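Local coordinates for protein japanin (Rhipicephalus appendiculatus, PDB 4BOE) that binds cholesterol in a lipocalin pocket and, secreted in tick saliva, blocks the differentiation of host dendritic cells from monocytes and dampens their pro-inflammatory responses, at residues A[15-19]-A[20-24]. Residues are numbered along the deposited sequence; the frame is centred on the assembly and turned at random.
Sequences AGHSS and KLFER. With CLR (cholesterol), chain C.
His17 and Leu21 meet where strand 12-18 of this lipocalin barrel runs into a short 3-10 turn at the cholesterol pocket. Upstream, Ala15 and Gly16 both face Leu116, the pattern of a classic beta bulge. At His17, CG lies between the backbone N and the carbonyl carbon (chi1 60°), which brings the ring back over the turn. His17 ND1 gives a hydrogen bond to Ser18 O at 2.9 Å; its N-H...O angle of 171° and the acceptor's place near the ring plane are consistent with a bond that holds the ring's rotation. Cholesterol C4 sits 3.8 Å above the centre of one face of the His17 ring, and Leu21 CD1 packs beside His17 CB at 4.2 Å. Replacing the imidazole of His17 by an alanine is likely to leave C4 of the sterol without the flat face beside it and Ser18 O with one donor fewer. Ser18 O also accepts from Leu21 N at 3.1 Å, and the two donors approach from opposite faces of the carbonyl plane, so strand end and turn are tied at one oxygen. The hydroxyl of Ser18 turns to Cys114 and Pro139 instead. Ser19 O takes the next i to i+3 bond, from Phe22 N at 3.0 Å, continuing the 3-10 pattern. His17 CE1 lies at the edge of the Phe22 ring, 4.1 Å from Phe22 CD1. Beyond this turn the backbone of Glu23, an experimentally established cholesterol-binding residue, meets the sterol hydroxyl: Glu23 N donates to cholesterol O1 at 3.0 Å, nearly straight at 172°.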
# COMPACT_ATOMS: atom_id res chain seq x y z
N ALA A 15 4.38 4.39 -2.00
CA ALA A 15 5.18 5.58 -2.30
C ALA A 15 5.78 6.21 -1.05
O ALA A 15 6.71 6.99 -1.15
CB ALA A 15 4.31 6.60 -3.02
N GLY A 16 5.26 5.89 0.12
CA GLY A 16 5.77 6.48 1.35
C GLY A 16 5.21 5.75 2.54
O GLY A 16 4.14 5.18 2.43
N HIS A 17 5.94 5.77 3.66
CA HIS A 17 5.49 5.16 4.91
C HIS A 17 6.20 5.76 6.10
O HIS A 17 7.21 6.42 5.93
CB HIS A 17 5.65 3.64 4.90
CG HIS A 17 7.06 3.19 4.71
ND1 HIS A 17 7.94 3.07 5.77
CD2 HIS A 17 7.72 2.85 3.57
CE1 HIS A 17 9.09 2.70 5.25
NE2 HIS A 17 9.00 2.59 3.92
N SER A 18 5.70 5.50 7.30
CA SER A 18 6.34 5.92 8.56
C SER A 18 7.56 5.02 8.79
O SER A 18 7.45 3.82 8.53
CB SER A 18 5.38 5.74 9.74
OG SER A 18 4.25 6.58 9.63
N SER A 19 8.72 5.58 9.20
CA SER A 19 9.97 4.79 9.40
C SER A 19 9.81 3.54 10.26
O SER A 19 10.43 2.53 9.97
CB SER A 19 11.08 5.65 10.00
OG SER A 19 10.68 6.05 11.30
N LYS A 20 8.99 3.60 11.30
CA LYS A 20 8.76 2.46 12.20
C LYS A 20 8.30 1.17 11.47
O LYS A 20 8.55 0.07 11.96
CB LYS A 20 7.72 2.86 13.27
CG LYS A 20 7.27 1.75 14.20
CD LYS A 20 6.43 2.28 15.36
CE LYS A 20 6.10 1.20 16.37
NZ LYS A 20 4.69 1.30 16.86
N LEU A 21 7.58 1.32 10.34
CA LEU A 21 7.10 0.18 9.57
C LEU A 21 8.19 -0.52 8.74
O LEU A 21 8.00 -1.69 8.37
CB LEU A 21 6.02 0.65 8.60
CG LEU A 21 4.73 1.17 9.23
CD1 LEU A 21 3.87 1.79 8.21
CD2 LEU A 21 4.01 0.09 9.93
N PHE A 22 9.28 0.20 8.44
CA PHE A 22 10.40 -0.21 7.60
C PHE A 22 10.88 -1.65 7.78
O PHE A 22 11.22 -2.04 8.89
CB PHE A 22 11.59 0.74 7.78
CG PHE A 22 12.75 0.44 6.84
CD1 PHE A 22 12.71 0.86 5.52
CD2 PHE A 22 13.89 -0.20 7.30
CE1 PHE A 22 13.79 0.60 4.66
CE2 PHE A 22 14.96 -0.47 6.43
CZ PHE A 22 14.91 -0.04 5.13
N GLU A 23 10.91 -2.42 6.68
CA GLU A 23 11.42 -3.80 6.62
C GLU A 23 12.66 -3.77 5.74
O GLU A 23 12.58 -3.43 4.56
CB GLU A 23 10.40 -4.77 6.00
CG GLU A 23 9.17 -4.99 6.86
CD GLU A 23 9.37 -5.81 8.13
OE1 GLU A 23 10.48 -6.37 8.32
OE2 GLU A 23 8.41 -5.89 8.93
N ARG A 24 13.80 -4.13 6.33
CA ARG A 24 15.09 -4.15 5.62
C ARG A 24 15.03 -5.21 4.52
O ARG A 24 14.43 -6.26 4.72
CB ARG A 24 16.25 -4.46 6.62
CG ARG A 24 17.59 -3.86 6.21
CD ARG A 24 18.38 -3.37 7.43
NE ARG A 24 19.64 -2.72 7.05
CZ ARG A 24 20.47 -2.12 7.90
NH1 ARG A 24 20.19 -2.07 9.20
NH2 ARG A 24 21.59 -1.55 7.46
C1 CLR C . 6.43 -3.09 3.39
C2 CLR C . 7.91 -2.86 3.65
C3 CLR C . 8.21 -1.39 3.88
C4 CLR C . 7.38 -0.86 5.03
C5 CLR C . 5.90 -1.15 4.87
C6 CLR C . 5.00 -0.19 5.02
C7 CLR C . 3.52 -0.35 4.88
C8 CLR C . 3.09 -1.81 4.93
C9 CLR C . 4.04 -2.66 4.05
C10 CLR C . 5.52 -2.60 4.53
C11 CLR C . 3.52 -4.10 3.88
C12 CLR C . 2.05 -4.18 3.45
C13 CLR C . 1.11 -3.40 4.39
C14 CLR C . 1.65 -1.95 4.44
C15 CLR C . 0.54 -1.18 5.15
C16 CLR C . -0.73 -1.80 4.56
C17 CLR C . -0.30 -3.10 3.84
C18 CLR C . 1.05 -4.07 5.77
C19 CLR C . 5.77 -3.47 5.78
C20 CLR C . -1.39 -4.19 3.90
C21 CLR C . -0.98 -5.48 3.17
C22 CLR C . -2.73 -3.67 3.37
C23 CLR C . -2.70 -2.90 2.02
C24 CLR C . -4.06 -2.46 1.60
C25 CLR C . -4.23 -1.51 0.43
C26 CLR C . -3.04 -0.94 -0.30
C27 CLR C . -5.41 -1.77 -0.48
O1 CLR C . 9.60 -1.26 4.24